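Local coordinates for protein beta-lactamase OXA-2 (Salmonella typhimurium, PDB 1K38) that hydrolyses beta-lactams, oxacillin among them, to substituted beta-amino acids, as a class D serine beta-lactamase that confers antibiotic resistance, at residues Tyr119-Ile123 and Glu161-Arg165; Lys156-Asn160 and Gln169-Lys173; Gly194-Val200 and Phe212-Thr218. One frame throughout, in Å; residues are numbered along the deposited sequence.

Contact 1 (Tyr119-Ile123 and Glu161-Arg165)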
loop_
_atom_site.group_PDB
_atom_site.type_symbol
_atom_site.label_atom_id
_atom_site.label_comp_id
_atom_site.label_asym_id
_atom_site.label_seq_id
_atom_site.Cartn_x
_atom_site.Cartn_y
_atom_site.Cartn_z
ATOM N N TYR A 119 -22.542 -13.150 4.832
ATOM C CA TYR A 119 -21.174 -12.765 4.488
ATOM C C TYR A 119 -20.168 -13.688 5.166
ATOM O O TYR A 119 -19.225 -14.169 4.532
ATOM C CB TYR A 119 -20.882 -11.326 4.922
ATOM C CG TYR A 119 -21.377 -10.251 3.983
ATOM C CD1 TYR A 119 -21.127 -10.322 2.613
ATOM C CD2 TYR A 119 -22.037 -9.127 4.474
ATOM C CE1 TYR A 119 -21.522 -9.295 1.756
ATOM C CE2 TYR A 119 -22.434 -8.096 3.628
ATOM C CZ TYR A 119 -22.172 -8.186 2.274
ATOM O OH TYR A 119 -22.551 -7.158 1.445
ATOM N N LEU A 120 -20.367 -13.932 6.459
ATOM C CA LEU A 120 -19.462 -14.795 7.211
ATOM C C LEU A 120 -19.442 -16.201 6.635
ATOM O O LEU A 120 -18.392 -16.839 6.568
ATOM C CB LEU A 120 -19.871 -14.833 8.688
ATOM C CG LEU A 120 -19.533 -13.582 9.505
ATOM C CD1 LEU A 120 -20.275 -13.603 10.840
ATOM C CD2 LEU A 120 -18.025 -13.521 9.721
ATOM N N LYS A 121 -20.606 -16.675 6.205
ATOM C CA LYS A 121 -20.708 -18.008 5.633
ATOM C C LYS A 121 -20.012 -18.087 4.277
ATOM O O LYS A 121 -19.354 -19.081 3.972
ATOM C CB LYS A 121 -22.179 -18.409 5.484
ATOM C CG LYS A 121 -22.386 -19.867 5.093
ATOM C CD LYS A 121 -23.864 -20.205 4.917
ATOM C CE LYS A 121 -24.414 -19.683 3.592
ATOM N NZ LYS A 121 -24.277 -18.205 3.434
ATOM N N LYS A 122 -20.140 -17.038 3.468
ATOM C CA LYS A 122 -19.519 -17.049 2.148
ATOM C C LYS A 122 -17.992 -17.047 2.196
ATOM O O LYS A 122 -17.346 -17.477 1.243
ATOM C CB LYS A 122 -20.035 -15.881 1.295
ATOM C CG LYS A 122 -19.516 -14.506 1.667
ATOM C CD LYS A 122 -20.389 -13.413 1.054
ATOM C CE LYS A 122 -20.571 -13.597 -0.449
ATOM N NZ LYS A 122 -21.571 -12.639 -1.019
ATOM N N ILE A 123 -17.407 -16.569 3.293
ATOM C CA ILE A 123 -15.950 -16.585 3.404
ATOM C C ILE A 123 -15.480 -17.644 4.399
ATOM O O ILE A 123 -14.295 -17.722 4.708
ATOM C CB ILE A 123 -15.361 -15.207 3.815
ATOM C CG1 ILE A 123 -15.910 -14.762 5.170
ATOM C CG2 ILE A 123 -15.677 -14.167 2.747
ATOM C CD1 ILE A 123 -15.203 -13.533 5.732
ATOM N N GLU A 161 -8.765 -13.829 -3.871
ATOM C CA GLU A 161 -9.681 -14.963 -4.012
ATOM C C GLU A 161 -10.976 -14.891 -3.212
ATOM O O GLU A 161 -11.803 -15.800 -3.298
ATOM C CB GLU A 161 -8.966 -16.260 -3.639
ATOM C CG GLU A 161 -7.699 -16.524 -4.412
ATOM C CD GLU A 161 -7.001 -17.784 -3.943
ATOM O OE1 GLU A 161 -7.043 -18.070 -2.727
ATOM O OE2 GLU A 161 -6.406 -18.481 -4.786
ATOM N N LEU A 162 -11.160 -13.838 -2.425
ATOM C CA LEU A 162 -12.388 -13.728 -1.648
ATOM C C LEU A 162 -13.533 -13.319 -2.573
ATOM O O LEU A 162 -13.315 -12.674 -3.601
ATOM C CB LEU A 162 -12.219 -12.712 -0.518
ATOM C CG LEU A 162 -11.200 -13.095 0.564
ATOM C CD1 LEU A 162 -11.037 -11.931 1.527
ATOM C CD2 LEU A 162 -11.653 -14.351 1.312
ATOM N N PRO A 163 -14.771 -13.698 -2.221
ATOM C CA PRO A 163 -15.957 -13.375 -3.021
ATOM C C PRO A 163 -16.436 -11.934 -2.867
ATOM O O PRO A 163 -17.592 -11.679 -2.515
ATOM C CB PRO A 163 -16.984 -14.382 -2.522
ATOM C CG PRO A 163 -16.654 -14.461 -1.066
ATOM C CD PRO A 163 -15.134 -14.543 -1.067
ATOM N N PHE A 164 -15.534 -10.996 -3.138
ATOM C CA PHE A 164 -15.824 -9.568 -3.062
ATOM C C PHE A 164 -15.136 -8.915 -4.252
ATOM O O PHE A 164 -14.221 -9.497 -4.831
ATOM C CB PHE A 164 -15.254 -8.968 -1.772
ATOM C CG PHE A 164 -15.933 -9.452 -0.527
ATOM C CD1 PHE A 164 -17.144 -8.905 -0.122
ATOM C CD2 PHE A 164 -15.375 -10.478 0.227
ATOM C CE1 PHE A 164 -17.793 -9.377 1.018
ATOM C CE2 PHE A 164 -16.015 -10.956 1.364
ATOM C CZ PHE A 164 -17.227 -10.404 1.760
ATOM N N ARG A 165 -15.579 -7.717 -4.618
ATOM C CA ARG A 165 -14.965 -6.993 -5.728
ATOM C C ARG A 165 -13.466 -6.914 -5.480
ATOM O O ARG A 165 -13.037 -6.632 -4.359
ATOM C CB ARG A 165 -15.505 -5.562 -5.814
ATOM C CG ARG A 165 -16.978 -5.439 -6.153
ATOM C CD ARG A 165 -17.400 -3.977 -6.109
ATOM N NE ARG A 165 -18.816 -3.793 -6.418
ATOM C CZ ARG A 165 -19.271 -3.145 -7.485
ATOM N NH1 ARG A 165 -18.422 -2.613 -8.355
ATOM N NH2 ARG A 165 -20.580 -3.030 -7.683
HETATM O O HOH W 1 -19.923 -10.315 -1.595
#

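Contact 2 (Lys156-Asn160 and Gln169-Lys173)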
loop_
_atom_site.group_PDB
_atom_site.type_symbol
_atom_site.label_atom_id
_atom_site.label_comp_id
_atom_site.label_asym_id
_atom_site.label_seq_id
_atom_site.Cartn_x
_atom_site.Cartn_y
_atom_site.Cartn_z
ATOM N N LYS A 156 -6.180 -15.914 1.162
ATOM C CA LYS A 156 -7.204 -15.719 0.141
ATOM C C LYS A 156 -7.278 -14.240 -0.239
ATOM O O LYS A 156 -7.365 -13.899 -1.418
ATOM C CB LYS A 156 -8.562 -16.220 0.638
ATOM C CG LYS A 156 -8.629 -17.741 0.745
ATOM C CD LYS A 156 -10.023 -18.249 1.077
ATOM C CE LYS A 156 -10.431 -17.904 2.492
ATOM N NZ LYS A 156 -11.673 -18.640 2.870
ATOM N N LEU A 157 -7.223 -13.364 0.759
ATOM C CA LEU A 157 -7.255 -11.922 0.519
ATOM C C LEU A 157 -6.054 -11.516 -0.340
ATOM O O LEU A 157 -6.179 -10.749 -1.295
ATOM C CB LEU A 157 -7.213 -11.163 1.853
ATOM C CG LEU A 157 -7.134 -9.633 1.768
ATOM C CD1 LEU A 157 -8.340 -9.089 1.007
ATOM C CD2 LEU A 157 -7.088 -9.039 3.178
ATOM N N TYR A 158 -4.886 -12.029 0.026
ATOM C CA TYR A 158 -3.656 -11.746 -0.695
ATOM C C TYR A 158 -3.796 -12.099 -2.176
ATOM O O TYR A 158 -3.383 -11.332 -3.049
ATOM C CB TYR A 158 -2.511 -12.555 -0.071
ATOM C CG TYR A 158 -1.198 -12.485 -0.822
ATOM C CD1 TYR A 158 -0.458 -11.304 -0.872
ATOM C CD2 TYR A 158 -0.688 -13.611 -1.466
ATOM C CE1 TYR A 158 0.763 -11.248 -1.540
ATOM C CE2 TYR A 158 0.534 -13.565 -2.138
ATOM C CZ TYR A 158 1.254 -12.381 -2.168
ATOM O OH TYR A 158 2.470 -12.342 -2.808
ATOM N N ARG A 159 -4.403 -13.250 -2.445
ATOM C CA ARG A 159 -4.580 -13.743 -3.806
ATOM C C ARG A 159 -5.803 -13.177 -4.522
ATOM O O ARG A 159 -6.064 -13.538 -5.672
ATOM C CB ARG A 159 -4.673 -15.273 -3.788
ATOM C CG ARG A 159 -3.435 -15.977 -3.255
ATOM C CD ARG A 159 -2.305 -15.939 -4.271
ATOM N NE ARG A 159 -1.078 -16.526 -3.743
ATOM C CZ ARG A 159 0.044 -16.666 -4.442
ATOM N NH1 ARG A 159 0.094 -16.267 -5.705
ATOM N NH2 ARG A 159 1.121 -17.192 -3.872
ATOM N N ASN A 160 -6.545 -12.296 -3.852
ATOM C CA ASN A 160 -7.751 -11.696 -4.430
ATOM C C ASN A 160 -8.801 -12.775 -4.681
ATOM O O ASN A 160 -9.640 -12.637 -5.573
ATOM C CB ASN A 160 -7.417 -10.987 -5.747
ATOM C CG ASN A 160 -6.361 -9.910 -5.579
ATOM O OD1 ASN A 160 -6.520 -8.989 -4.774
ATOM N ND2 ASN A 160 -5.272 -10.019 -6.342
ATOM N N GLN A 169 -11.006 -5.696 -2.204
ATOM C CA GLN A 169 -9.926 -6.479 -1.614
ATOM C C GLN A 169 -8.632 -5.671 -1.664
ATOM O O GLN A 169 -7.851 -5.682 -0.709
ATOM C CB GLN A 169 -9.764 -7.815 -2.348
ATOM C CG GLN A 169 -10.982 -8.722 -2.226
ATOM C CD GLN A 169 -10.776 -10.073 -2.887
ATOM O OE1 GLN A 169 -10.031 -10.917 -2.388
ATOM N NE2 GLN A 169 -11.433 -10.281 -4.024
ATOM N N ARG A 170 -8.406 -4.954 -2.763
ATOM C CA ARG A 170 -7.200 -4.141 -2.866
ATOM C C ARG A 170 -7.231 -2.975 -1.880
ATOM O O ARG A 170 -6.217 -2.654 -1.257
ATOM C CB ARG A 170 -7.018 -3.613 -4.289
ATOM C CG ARG A 170 -6.750 -4.707 -5.301
ATOM C CD ARG A 170 -6.171 -4.154 -6.599
ATOM N NE ARG A 170 -6.008 -5.221 -7.583
ATOM C CZ ARG A 170 -5.121 -6.208 -7.492
ATOM N NH1 ARG A 170 -4.281 -6.273 -6.461
ATOM N NH2 ARG A 170 -5.107 -7.165 -8.412
ATOM N N LEU A 171 -8.389 -2.339 -1.728
ATOM C CA LEU A 171 -8.499 -1.234 -0.788
ATOM C C LEU A 171 -8.200 -1.716 0.628
ATOM O O LEU A 171 -7.473 -1.052 1.372
ATOM C CB LEU A 171 -9.898 -0.607 -0.838
ATOM C CG LEU A 171 -10.169 0.495 0.194
ATOM C CD1 LEU A 171 -9.063 1.546 0.140
ATOM C CD2 LEU A 171 -11.539 1.131 -0.076
ATOM N N VAL A 172 -8.749 -2.864 1.014
ATOM C CA VAL A 172 -8.495 -3.369 2.356
ATOM C C VAL A 172 -7.010 -3.682 2.551
ATOM O O VAL A 172 -6.449 -3.371 3.598
ATOM C CB VAL A 172 -9.353 -4.621 2.660
ATOM C CG1 VAL A 172 -8.918 -5.250 3.983
ATOM C CG2 VAL A 172 -10.818 -4.226 2.746
ATOM N N LYS A 173 -6.365 -4.284 1.554
ATOM C CA LYS A 173 -4.940 -4.591 1.693
ATOM C C LYS A 173 -4.121 -3.310 1.807
ATOM O O LYS A 173 -3.071 -3.288 2.452
ATOM C CB LYS A 173 -4.453 -5.460 0.525
ATOM C CG LYS A 173 -4.906 -6.908 0.662
ATOM C CD LYS A 173 -4.380 -7.806 -0.454
ATOM C CE LYS A 173 -5.110 -7.565 -1.766
ATOM N NZ LYS A 173 -4.679 -8.520 -2.830
HETATM O O HOH W 2 -1.896 -9.092 -3.647
#

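Contact 3 (Gly194-Val200 and Phe212-Thr218)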
loop_
_atom_site.group_PDB
_atom_site.type_symbol
_atom_site.label_atom_id
_atom_site.label_comp_id
_atom_site.label_asym_id
_atom_site.label_seq_id
_atom_site.Cartn_x
_atom_site.Cartn_y
_atom_site.Cartn_z
ATOM N N GLY A 194 -9.604 -7.506 25.659
ATOM C CA GLY A 194 -9.488 -7.507 27.105
ATOM C C GLY A 194 -8.551 -8.532 27.716
ATOM O O GLY A 194 -7.748 -8.194 28.584
ATOM N N ARG A 195 -8.642 -9.781 27.274
ATOM C CA ARG A 195 -7.793 -10.834 27.829
ATOM C C ARG A 195 -7.006 -11.585 26.765
ATOM O O ARG A 195 -6.149 -12.412 27.087
ATOM C CB ARG A 195 -8.647 -11.840 28.608
ATOM C CG ARG A 195 -9.631 -12.616 27.740
ATOM C CD ARG A 195 -11.061 -12.312 28.135
ATOM N NE ARG A 195 -11.365 -10.890 28.005
ATOM C CZ ARG A 195 -12.439 -10.304 28.525
ATOM N NH1 ARG A 195 -12.635 -9.005 28.354
ATOM N NH2 ARG A 195 -13.310 -11.016 29.227
ATOM N N MET A 196 -7.309 -11.289 25.507
ATOM C CA MET A 196 -6.677 -11.934 24.358
ATOM C C MET A 196 -6.223 -10.884 23.348
ATOM O O MET A 196 -7.002 -10.012 22.974
ATOM C CB MET A 196 -7.692 -12.878 23.698
ATOM C CG MET A 196 -7.486 -13.105 22.208
ATOM S SD MET A 196 -6.647 -14.649 21.856
ATOM C CE MET A 196 -5.324 -14.608 23.007
ATOM N N GLY A 197 -4.972 -10.977 22.900
ATOM C CA GLY A 197 -4.466 -10.017 21.933
ATOM C C GLY A 197 -3.977 -10.691 20.663
ATOM O O GLY A 197 -3.417 -11.785 20.719
ATOM N N TRP A 198 -4.186 -10.039 19.523
ATOM C CA TRP A 198 -3.778 -10.574 18.218
ATOM C C TRP A 198 -2.916 -9.627 17.396
ATOM O O TRP A 198 -2.921 -8.418 17.590
ATOM C CB TRP A 198 -4.976 -10.789 17.283
ATOM C CG TRP A 198 -6.010 -11.798 17.589
ATOM C CD1 TRP A 198 -7.169 -11.600 18.283
ATOM C CD2 TRP A 198 -6.082 -13.124 17.054
ATOM N NE1 TRP A 198 -7.968 -12.721 18.203
ATOM C CE2 TRP A 198 -7.323 -13.670 17.455
ATOM C CE3 TRP A 198 -5.219 -13.903 16.269
ATOM C CZ2 TRP A 198 -7.726 -14.962 17.095
ATOM C CZ3 TRP A 198 -5.620 -15.189 15.911
ATOM C CH2 TRP A 198 -6.865 -15.704 16.325
ATOM N N TRP A 199 -2.193 -10.217 16.451
ATOM C CA TRP A 199 -1.486 -9.458 15.428
ATOM C C TRP A 199 -1.428 -10.457 14.289
ATOM O O TRP A 199 -0.850 -11.539 14.421
ATOM C CB TRP A 199 -0.081 -8.969 15.796
ATOM C CG TRP A 199 0.310 -7.806 14.869
ATOM C CD1 TRP A 199 -0.529 -6.828 14.389
ATOM C CD2 TRP A 199 1.613 -7.486 14.367
ATOM N NE1 TRP A 199 0.173 -5.922 13.628
ATOM C CE2 TRP A 199 1.490 -6.300 13.598
ATOM C CE3 TRP A 199 2.874 -8.079 14.492
ATOM C CZ2 TRP A 199 2.582 -5.701 12.962
ATOM C CZ3 TRP A 199 3.961 -7.484 13.859
ATOM C CH2 TRP A 199 3.809 -6.306 13.104
ATOM N N VAL A 200 -2.102 -10.121 13.196
ATOM C CA VAL A 200 -2.129 -10.994 12.029
ATOM C C VAL A 200 -1.846 -10.163 10.792
ATOM O O VAL A 200 -2.114 -8.959 10.769
ATOM C CB VAL A 200 -3.498 -11.702 11.876
ATOM C CG1 VAL A 200 -3.871 -12.389 13.186
ATOM C CG2 VAL A 200 -4.577 -10.708 11.462
ATOM N N PHE A 212 1.578 -14.318 8.918
ATOM C CA PHE A 212 1.685 -14.612 10.337
ATOM C C PHE A 212 0.377 -14.354 11.057
ATOM O O PHE A 212 -0.434 -13.516 10.646
ATOM C CB PHE A 212 2.791 -13.785 11.005
ATOM C CG PHE A 212 2.548 -12.305 10.981
ATOM C CD1 PHE A 212 3.060 -11.525 9.952
ATOM C CD2 PHE A 212 1.800 -11.690 11.985
ATOM C CE1 PHE A 212 2.835 -10.149 9.919
ATOM C CE2 PHE A 212 1.567 -10.313 11.962
ATOM C CZ PHE A 212 2.087 -9.541 10.923
ATOM N N ALA A 213 0.172 -15.101 12.132
ATOM C CA ALA A 213 -1.011 -14.948 12.955
ATOM C C ALA A 213 -0.606 -15.348 14.361
ATOM O O ALA A 213 -0.300 -16.513 14.626
ATOM C CB ALA A 213 -2.150 -15.833 12.446
ATOM N N LEU A 214 -0.572 -14.361 15.248
ATOM C CA LEU A 214 -0.207 -14.589 16.635
ATOM C C LEU A 214 -1.279 -14.110 17.585
ATOM O O LEU A 214 -1.957 -13.126 17.319
ATOM C CB LEU A 214 1.095 -13.841 16.985
ATOM C CG LEU A 214 1.448 -13.669 18.482
ATOM C CD1 LEU A 214 2.951 -13.612 18.642
ATOM C CD2 LEU A 214 0.803 -12.398 19.061
ATOM N N ASN A 215 -1.467 -14.846 18.675
ATOM C CA ASN A 215 -2.364 -14.377 19.715
ATOM C C ASN A 215 -1.717 -14.753 21.034
ATOM O O ASN A 215 -0.973 -15.735 21.120
ATOM C CB ASN A 215 -3.828 -14.879 19.586
ATOM C CG ASN A 215 -3.995 -16.375 19.748
ATOM O OD1 ASN A 215 -3.657 -16.958 20.781
ATOM N ND2 ASN A 215 -4.564 -17.007 18.728
ATOM N N ILE A 216 -1.935 -13.909 22.034
ATOM C CA ILE A 216 -1.377 -14.118 23.361
ATOM C C ILE A 216 -2.381 -13.695 24.410
ATOM O O ILE A 216 -3.249 -12.865 24.151
ATOM C CB ILE A 216 -0.102 -13.266 23.606
ATOM C CG1 ILE A 216 -0.385 -11.789 23.303
ATOM C CG2 ILE A 216 1.058 -13.801 22.769
ATOM C CD1 ILE A 216 0.730 -10.850 23.735
ATOM N N ASP A 217 -2.271 -14.273 25.599
ATOM C CA ASP A 217 -3.159 -13.870 26.674
ATOM C C ASP A 217 -2.605 -12.536 27.161
ATOM O O ASP A 217 -1.412 -12.266 27.014
ATOM C CB ASP A 217 -3.136 -14.891 27.812
ATOM C CG ASP A 217 -3.619 -16.250 27.377
ATOM O OD1 ASP A 217 -4.516 -16.303 26.513
ATOM O OD2 ASP A 217 -3.116 -17.262 27.911
ATOM N N THR A 218 -3.463 -11.702 27.737
ATOM C CA THR A 218 -3.014 -10.404 28.232
ATOM C C THR A 218 -3.391 -10.189 29.696
ATOM O O THR A 218 -4.258 -9.377 30.011
ATOM C CB THR A 218 -3.602 -9.245 27.395
ATOM O OG1 THR A 218 -5.032 -9.252 27.490
ATOM C CG2 THR A 218 -3.190 -9.385 25.931
#

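Contact 1 (Tyr119-Ile123 and Glu161-Arg165)
Lys-122 and Pro-163 are linked through a single water: it accepts from Lys-122 NZ at 2.9 Å and donates to Pro-163 O, while no hydrogen bond passes directly from one segment to the other. Pro-163 is the centre of an inverse gamma turn in the loop between helix 147-158 and helix 166-175, and the turn faces the C-terminal end of helix 113-122 in the helical part of this class D beta-lactamase fold. Elsewhere the contact is apolar and largely buried. Ile-123, the first residue to leave the helix, touches with its CG2 branch. Its CG1 lies between the backbone N and the carbonyl carbon (chi1 60°), which swings CG2 to the opposite side of CB from the carbonyl carbon and puts it against the turn. There it meets the rim of the Phe-164 ring near the ring plane, CG2 to CE2 3.5 Å, and it also rests on Pro-163 CD at 3.9 Å. Tyr-119 approaches another part of the same rim, with Tyr-119 CE1 3.8 Å from Phe-164 CE1. The two rings meet obliquely, their planes at 36°. The tyrosine also reaches across to helix 56-64: its ring stacks on Phe-60 and its hydroxyl is hydrogen-bonded to Asp-63. On the exposed side, the lysine and proline side chains run past each other in opposite directions, with Lys-122 CG 4.0 Å from Pro-163 CG. A bend at chi3 (-53°) turns the amino group toward the bridging water. Lys-122 NZ lies 5.9 Å from the Phe-164 ring centroid, so any cation-pi attraction is at most weak. The oxygen of that water sits in the plane of the Tyr-119 ring, at its edge.

Contact 2 (Lys156-Asn160 and Gln169-Lys173)
The carboxamide of Asn-160 stands steeply to the guanidinium of Arg-170, their planes 68° apart, and places OD1 over one guanidinium face, 3.8 Å above it and toward the rim. Asn-160 ND2 and Arg-170 NH2 lie 3.5 Å apart, and both reach Glu-70 of the second subunit, whose carboxylate takes a hydrogen bond from the amide and a salt bridge from the arginine. Between the two segments the main polar link is Lys-173 NZ. It bonds Asn-160 OD1 at 2.7 Å, coming from above the amide plane, and Leu-157 O and Tyr-158 O at 3.1 Å each; a water accepts from the same nitrogen and donates to Tyr-158 O. Its three N-H groups are shared among these three oxygens and the water, with Glu-70 of the second subunit as a further, long and weak ionic partner. This is the C-terminal end of helix 147-158, which closes in a Schellman motif with Asn-160 at positive phi (64°), and the packing partner is the next helix of the chain, 166-175. The carbonyls at the end of the helix, and the nearby Glu-70 of the second subunit, would probably favour the lysine's positive charge. Leu-157 O accepts on both faces of its plane, from Lys-173 NZ on one and from Asn-160 N on the other. The lysine reaches this end by sliding past Leu-157 in the opposite direction, Lys-173 CG to Leu-157 CG 3.7 Å, before bending at chi3 (-74°). Leu-157 CD1 meets Gln-169 CB at 3.9 Å. Farther along, the Gln-169 amide spans the turn: OE1 accepts from Leu-162 N, and NE2 makes a weak bond of 3.3 Å to Asn-160 O and another weak one to Phe-164 O.

Contact 3 (Gly194-Val200 and Phe212-Thr218)
Asn-215 CB lies over the face of the Trp-198 six-membered ring, 4.0 Å from its centroid in a CH-pi contact, and Met-196 SD flanks the same CB at 3.6 Å. Beyond it, CG stays close to the sulfur. Because CG lies between the backbone N and the carbonyl carbon (chi1 65°), the amide runs beside the indole in the same direction, its plane almost perpendicular to the ring. At the tip the two ends part: ND2 stands over the indole, 3.5 Å from Trp-198 CZ3, while OD1 accepts from Arg-42 NE. The indole is fixed in turn by Trp-198 NE1, which bonds Ser-48 O. On the opposite face of the sheet, Phe-212 CE2 sits above the Trp-199 ring, 3.6 Å from CE3. Backbone bonds join Gly-197 with Ile-216 and Trp-199 with Leu-214 in both directions; Trp-198 faces Asn-215 as a non-hydrogen-bonded pair. Together these pairs form the antiparallel beta hairpin of strands 196-205 and 208-217, set in the sheet beside strand 184-192, whose Lys-189, Thr-190 and Gly-191 probably bind substrate, as in the Lys-Thr-Gly motif of serine beta-lactamases.

Contacts 1 and 2 are neighbours, their centres 11 Å apart, and their segments alternate along the chain. The loop 161-165 follows the end of helix 147-158 and leads into helix 166-175, so that one helix-loop-helix unit serves both, packing on itself in contact 2 and on helix 113-122 in contact 1. Contact 3 comes later in sequence, within the mixed sheet on the other side of the chain's centre, with centres about 24 Å from contact 1 and 22 Å from contact 2. It lies nearest the catalytic region, the Trp-198 side chain about 8 Å from that of Ser-51, the predicted nucleophile. Contact 2 takes part in the dimer interface; contact 1 touches no other chain of the assembly.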